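Local structure of aldehyde dehydrogenase (5MYP) at residues A[313-319]-A[344-349]. The protein probably oxidises aldehydes to carboxylic acids, using NAD+ as the electron acceptor. Numbering follows the deposited sequence.
Sequences YPRIVNA and TLTIAP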
loop_
_atom_site.group_PDB
_atom_site.type_symbol
_atom_site.label_atom_id
_atom_site.label_comp_id
_atom_site.label_asym_id
_atom_site.label_seq_id
_atom_site.Cartn_x
_atom_site.Cartn_y
_atom_site.Cartn_z
ATOM N N TYR A 313 2.164 -21.847 32.081
ATOM C CA TYR A 313 3.200 -21.427 31.142
ATOM C C TYR A 313 2.966 -22.060 29.762
ATOM O O TYR A 313 2.841 -23.283 29.666
ATOM C CB TYR A 313 4.575 -21.811 31.676
ATOM C CG TYR A 313 5.705 -21.292 30.823
ATOM C CD1 TYR A 313 6.014 -19.936 30.788
ATOM C CD2 TYR A 313 6.454 -22.154 30.035
ATOM C CE1 TYR A 313 7.059 -19.457 30.010
ATOM C CE2 TYR A 313 7.493 -21.691 29.250
ATOM C CZ TYR A 313 7.791 -20.340 29.236
ATOM O OH TYR A 313 8.820 -19.874 28.455
ATOM N N PRO A 314 2.910 -21.236 28.690
ATOM C CA PRO A 314 2.577 -21.778 27.363
ATOM C C PRO A 314 3.603 -22.729 26.756
ATOM O O PRO A 314 4.764 -22.761 27.163
ATOM C CB PRO A 314 2.432 -20.523 26.492
ATOM C CG PRO A 314 2.132 -19.437 27.456
ATOM C CD PRO A 314 2.941 -19.764 28.665
ATOM N N ARG A 315 3.134 -23.481 25.770
ATOM C CA ARG A 315 3.891 -24.531 25.118
ATOM C C ARG A 315 4.538 -23.989 23.839
ATOM O O ARG A 315 4.007 -23.064 23.211
ATOM C CB ARG A 315 2.935 -25.706 24.819
ATOM C CG ARG A 315 2.079 -25.629 23.560
ATOM C CD ARG A 315 1.713 -27.024 23.073
ATOM N NE ARG A 315 1.121 -27.829 24.139
ATOM C CZ ARG A 315 -0.152 -27.771 24.546
ATOM N NH1 ARG A 315 -1.019 -26.894 24.034
ATOM N NH2 ARG A 315 -0.557 -28.561 25.534
ATOM N N ILE A 316 5.668 -24.578 23.457
ATOM C CA ILE A 316 6.258 -24.346 22.138
ATOM C C ILE A 316 5.355 -25.053 21.118
ATOM O O ILE A 316 4.791 -26.103 21.407
ATOM C CB ILE A 316 7.723 -24.851 22.043
ATOM C CG1 ILE A 316 8.603 -24.223 23.143
ATOM C CG2 ILE A 316 8.311 -24.573 20.662
ATOM C CD1 ILE A 316 8.560 -22.712 23.218
ATOM N N VAL A 317 5.207 -24.452 19.940
ATOM C CA VAL A 317 4.230 -24.911 18.932
ATOM C C VAL A 317 4.366 -26.389 18.539
ATOM O O VAL A 317 3.360 -27.086 18.418
ATOM C CB VAL A 317 4.248 -24.000 17.673
ATOM C CG1 VAL A 317 5.556 -24.113 16.900
ATOM C CG2 VAL A 317 3.055 -24.283 16.766
ATOM N N ASN A 318 5.600 -26.864 18.370
ATOM C CA ASN A 318 5.850 -28.259 17.985
ATOM C C ASN A 318 7.283 -28.685 18.318
ATOM O O ASN A 318 8.107 -27.855 18.722
ATOM C CB ASN A 318 5.528 -28.484 16.491
ATOM C CG ASN A 318 6.327 -27.580 15.557
ATOM O OD1 ASN A 318 7.490 -27.268 15.810
ATOM N ND2 ASN A 318 5.700 -27.164 14.461
ATOM N N ALA A 319 7.564 -29.977 18.147
ATOM C CA ALA A 319 8.883 -30.556 18.439
ATOM C C ALA A 319 10.019 -29.913 17.637
ATOM O O ALA A 319 11.105 -29.686 18.172
ATOM C CB ALA A 319 8.859 -32.064 18.198
ATOM N N THR A 344 6.462 -32.252 26.975
ATOM C CA THR A 344 5.439 -31.209 27.123
ATOM C C THR A 344 5.782 -29.905 26.377
ATOM O O THR A 344 5.075 -28.908 26.534
ATOM C CB THR A 344 5.211 -30.879 28.614
ATOM O OG1 THR A 344 6.402 -30.298 29.169
ATOM C CG2 THR A 344 4.816 -32.141 29.404
ATOM N N LEU A 345 6.854 -29.916 25.578
ATOM C CA LEU A 345 7.303 -28.761 24.782
ATOM C C LEU A 345 7.430 -27.479 25.629
ATOM O O LEU A 345 6.943 -26.407 25.259
ATOM C CB LEU A 345 6.376 -28.560 23.577
ATOM C CG LEU A 345 6.274 -29.727 22.582
ATOM C CD1 LEU A 345 5.113 -29.518 21.622
ATOM C CD2 LEU A 345 7.577 -29.902 21.813
ATOM N N THR A 346 8.089 -27.626 26.774
ATOM C CA THR A 346 8.251 -26.554 27.745
ATOM C C THR A 346 9.700 -26.096 27.732
ATOM O O THR A 346 10.597 -26.915 27.915
ATOM C CB THR A 346 7.886 -27.036 29.161
ATOM O OG1 THR A 346 6.545 -27.539 29.170
ATOM C CG2 THR A 346 7.982 -25.901 30.153
ATOM N N ILE A 347 9.921 -24.806 27.482
ATOM C CA ILE A 347 11.241 -24.183 27.622
ATOM C C ILE A 347 11.075 -22.913 28.458
ATOM O O ILE A 347 10.369 -21.992 28.052
ATOM C CB ILE A 347 11.874 -23.814 26.260
ATOM C CG1 ILE A 347 12.004 -25.049 25.359
ATOM C CG2 ILE A 347 13.246 -23.156 26.461
ATOM C CD1 ILE A 347 12.469 -24.743 23.948
ATOM N N ALA A 348 11.716 -22.870 29.626
ATOM C CA ALA A 348 11.645 -21.692 30.489
ATOM C C ALA A 348 12.430 -20.530 29.866
ATOM O O ALA A 348 13.361 -20.767 29.090
ATOM C CB ALA A 348 12.188 -22.005 31.875
ATOM N N PRO A 349 12.061 -19.275 30.198
ATOM C CA PRO A 349 12.823 -18.135 29.690
ATOM C C PRO A 349 14.301 -18.254 30.045
ATOM O O PRO A 349 14.641 -18.546 31.196
ATOM C CB PRO A 349 12.178 -16.926 30.379
ATOM C CG PRO A 349 10.820 -17.382 30.758
ATOM C CD PRO A 349 10.942 -18.846 31.051
HETATM O O HOH W 1 7.405 -23.461 26.492
#
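Residues 313-319, an irregular loop, cross residues 344-349, a turn leading into strand 346-353, with end-to-end directions 116° apart. One direct backbone hydrogen bond joins them: Ile316 N to Leu345 O, 2.9 Å and almost straight. Beside it the chains diverge, and a water bridges the gap, donating to Pro314 O (2.8 Å) and Leu345 O (3.2 Å) and accepting from Ile347 N (3.0 Å). Leu345 opens a G1 beta bulge opposite Asp341; this left-handed position (phi 51°, psi 48°) is commonly glycine, but leucine packs against the loop, CD2 3.7 Å from Ala319 N. Beta-branched Ile316, broad near the backbone, sets CB 4.2 Å from Leu345 CB and CG1 4.0 Å from Ile347 CD1. Tyr313 is long enough for its OH to donate to Ile347 O (2.7 Å). Asn318 N-caps helix 319-328, its OD1 accepting from His321 N. This structural packing, away from the predicted active-site residues, bonds the loop after helix 304-309 to strand 346-353; Phe322 of helix 319-328 touches Leu345 and Ile347, and Leu287 of helix 272-287 touches Tyr313 and Pro349.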